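Local coordinates for protein putative S-adenosyl-L-methionine-dependent Methyltransferase (Methanococcus maripaludis, PDB 3DLC) that binds S-adenosylmethionine and probably transfers its methyl group to an acceptor that remains uncertain, as a member of the Rossmann-like methyltransferases, at residues A[69-74]-A[95-100]. Numbering follows the deposited sequence.
Sequences IRALDF and IQIVQG. With SAM (S-adenosylmethionine), chain C.
Strands 69-73 and 95-99 run parallel in direct register, I69 beside I95 through D73 beside Q99, and a ladder of five backbone hydrogen bonds joins them, from Q96 N to I69 O at one end to G100 N on D73 O (3.1 Å) at the other. On one face, A71 CB touches both I97 CD1 at 3.7 Å and I95 CG2, in a layer covered by helices 56-64 and 76-88. On the other, L72 CD1 packs on V98 CG1 (3.7 Å) and reaches on to the carbonyl carbon of G100, while R70, in one of its two conformers, runs alongside Q96, whose OE1 lies over a face of the guanidinium without bonding to it. Where the strands end, the cofactor takes over. D73 receives the ribose O2' on OD1 at 2.7 Å and O3' on OD2 at 2.6 Å; S75 N and G53 N hold the same two oxygens. The F74 ring lies with one face over the adenine, whose C5 sits 3.4 Å above the ring centre, and its CB also meets G100 O at 3.3 Å. An alanine in place of F74 would probably leave that adenine face without its stacking partner and the base freer to shift. Such a carboxylate at the end of the second strand of a Rossmann-like methyltransferase is the classic ribose-binding acid: gripped by two backbone N-H groups, it is likely to stay ionised and fixed in rotation, ready to accept both hydroxyls.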
loop_
_atom_site.group_PDB
_atom_site.type_symbol
_atom_site.label_atom_id
_atom_site.label_comp_id
_atom_site.label_asym_id
_atom_site.label_seq_id
_atom_site.Cartn_x
_atom_site.Cartn_y
_atom_site.Cartn_z
ATOM N N ILE A 69 5.665 -10.009 -8.155
ATOM C CA ILE A 69 5.476 -8.786 -7.358
ATOM C C ILE A 69 6.715 -7.945 -7.267
ATOM O O ILE A 69 7.839 -8.477 -7.153
ATOM C CB ILE A 69 5.058 -9.209 -5.918
ATOM C CG1 ILE A 69 3.739 -10.013 -5.957
ATOM C CG2 ILE A 69 4.922 -7.975 -4.980
ATOM C CD1 ILE A 69 3.463 -10.829 -4.710
ATOM N N ARG A 70 6.523 -6.636 -7.391
ATOM C CA ARG A 70 7.602 -5.668 -7.149
ATOM C C ARG A 70 7.147 -4.811 -5.987
ATOM O O ARG A 70 6.043 -4.258 -5.982
ATOM C CB ARG A 70 7.895 -4.803 -8.349
ATOM C CG ARG A 70 8.546 -5.600 -9.434
ATOM C CD ARG A 70 8.885 -4.767 -10.609
ATOM N NE ARG A 70 9.305 -5.616 -11.712
ATOM C CZ ARG A 70 9.795 -5.154 -12.850
ATOM N NH1 ARG A 70 9.898 -3.845 -13.037
ATOM N NH2 ARG A 70 10.167 -6.008 -13.803
ATOM N N ALA A 71 7.983 -4.776 -4.966
ATOM C CA ALA A 71 7.767 -4.047 -3.710
ATOM C C ALA A 71 8.591 -2.774 -3.753
ATOM O O ALA A 71 9.814 -2.796 -3.682
ATOM C CB ALA A 71 8.172 -4.930 -2.551
ATOM N N LEU A 72 7.897 -1.654 -3.949
ATOM C CA LEU A 72 8.528 -0.353 -4.127
ATOM C C LEU A 72 8.487 0.445 -2.827
ATOM O O LEU A 72 7.425 0.662 -2.252
ATOM C CB LEU A 72 7.745 0.418 -5.199
ATOM C CG LEU A 72 8.221 1.839 -5.493
ATOM C CD1 LEU A 72 9.537 1.835 -6.267
ATOM C CD2 LEU A 72 7.190 2.634 -6.298
ATOM N N ASP A 73 9.635 0.908 -2.376
ATOM C CA ASP A 73 9.686 1.753 -1.181
ATOM C C ASP A 73 10.849 2.725 -1.299
ATOM O O ASP A 73 11.906 2.372 -1.819
ATOM C CB ASP A 73 9.810 0.898 0.073
ATOM C CG ASP A 73 9.353 1.642 1.321
ATOM O OD1 ASP A 73 10.055 2.561 1.778
ATOM O OD2 ASP A 73 8.253 1.313 1.841
ATOM N N PHE A 74 10.655 3.948 -0.835
ATOM C CA PHE A 74 11.671 4.978 -0.916
ATOM C C PHE A 74 12.659 4.972 0.219
ATOM O O PHE A 74 13.621 5.742 0.171
ATOM C CB PHE A 74 11.061 6.392 -1.173
ATOM C CG PHE A 74 10.485 7.114 0.028
ATOM C CD1 PHE A 74 10.149 6.483 1.217
ATOM C CD2 PHE A 74 10.246 8.469 -0.093
ATOM C CE1 PHE A 74 9.609 7.229 2.264
ATOM C CE2 PHE A 74 9.704 9.195 0.933
ATOM C CZ PHE A 74 9.381 8.581 2.124
ATOM N N ILE A 95 9.139 -11.880 -5.194
ATOM C CA ILE A 95 9.068 -10.483 -4.850
ATOM C C ILE A 95 10.434 -9.838 -5.066
ATOM O O ILE A 95 11.444 -10.285 -4.535
ATOM C CB ILE A 95 8.679 -10.281 -3.378
ATOM C CG1 ILE A 95 7.338 -10.938 -3.072
ATOM C CG2 ILE A 95 8.620 -8.777 -3.014
ATOM C CD1 ILE A 95 7.115 -11.208 -1.560
ATOM N N GLN A 96 10.438 -8.813 -5.898
ATOM C CA GLN A 96 11.611 -7.992 -6.155
ATOM C C GLN A 96 11.475 -6.686 -5.402
ATOM O O GLN A 96 10.463 -6.000 -5.558
ATOM C CB GLN A 96 11.726 -7.672 -7.648
ATOM C CG GLN A 96 12.938 -6.811 -7.940
ATOM C CD GLN A 96 13.075 -6.422 -9.400
ATOM O OE1 GLN A 96 12.234 -6.753 -10.239
ATOM N NE2 GLN A 96 14.165 -5.732 -9.721
ATOM N N ILE A 97 12.468 -6.333 -4.597
ATOM C CA ILE A 97 12.462 -5.069 -3.879
ATOM C C ILE A 97 13.014 -4.004 -4.815
ATOM O O ILE A 97 14.056 -4.186 -5.433
ATOM C CB ILE A 97 13.284 -5.203 -2.563
ATOM C CG1 ILE A 97 12.740 -6.334 -1.652
ATOM C CG2 ILE A 97 13.336 -3.907 -1.819
ATOM C CD1 ILE A 97 11.294 -6.299 -1.241
ATOM N N VAL A 98 12.274 -2.901 -4.925
ATOM C CA VAL A 98 12.655 -1.778 -5.782
ATOM C C VAL A 98 12.782 -0.508 -4.949
ATOM O O VAL A 98 11.851 -0.066 -4.290
ATOM C CB VAL A 98 11.610 -1.590 -6.885
ATOM C CG1 VAL A 98 11.996 -0.454 -7.800
ATOM C CG2 VAL A 98 11.381 -2.907 -7.638
ATOM N N GLN A 99 13.966 0.059 -4.983
ATOM C CA GLN A 99 14.252 1.304 -4.289
ATOM C C GLN A 99 13.722 2.427 -5.155
ATOM O O GLN A 99 14.175 2.613 -6.289
ATOM C CB GLN A 99 15.773 1.421 -4.076
ATOM C CG GLN A 99 16.250 2.661 -3.430
ATOM C CD GLN A 99 15.913 2.701 -1.974
ATOM O OE1 GLN A 99 16.121 1.726 -1.229
ATOM N NE2 GLN A 99 15.395 3.854 -1.532
ATOM N N GLY A 100 12.745 3.178 -4.684
ATOM C CA GLY A 100 12.223 4.273 -5.471
ATOM C C GLY A 100 11.011 4.897 -4.831
ATOM O O GLY A 100 10.501 4.457 -3.820
HETATM N N SAM C . 2.847 -1.285 3.415
HETATM C CA SAM C . 3.501 -1.678 4.690
HETATM C C SAM C . 2.493 -2.300 5.616
HETATM O O SAM C . 1.294 -2.102 5.410
HETATM O OXT SAM C . 2.903 -2.941 6.577
HETATM C CB SAM C . 4.203 -0.488 5.317
HETATM C CG SAM C . 3.324 0.649 5.728
HETATM S SD SAM C . 4.338 1.960 6.440
HETATM C CE SAM C . 3.077 2.584 7.516
HETATM C "C5'" SAM C . 4.435 3.242 5.082
HETATM C "C4'" SAM C . 5.541 3.081 3.996
HETATM O "O4'" SAM C . 5.456 3.933 2.807
HETATM C "C3'" SAM C . 6.986 3.177 4.548
HETATM O "O3'" SAM C . 7.628 1.962 4.312
HETATM C "C2'" SAM C . 7.589 4.327 3.740
HETATM O "O2'" SAM C . 8.987 4.312 3.556
HETATM C "C1'" SAM C . 6.787 4.263 2.430
HETATM N N9 SAM C . 6.727 5.537 1.696
HETATM C C8 SAM C . 6.303 6.747 2.192
HETATM N N7 SAM C . 6.299 7.688 1.217
HETATM C C5 SAM C . 6.752 7.071 0.081
HETATM C C6 SAM C . 6.999 7.524 -1.218
HETATM N N6 SAM C . 6.875 8.805 -1.613
HETATM N N1 SAM C . 7.400 6.607 -2.126
HETATM C C2 SAM C . 7.605 5.293 -1.776
HETATM N N3 SAM C . 7.440 4.818 -0.509
HETATM C C4 SAM C . 7.001 5.720 0.366
#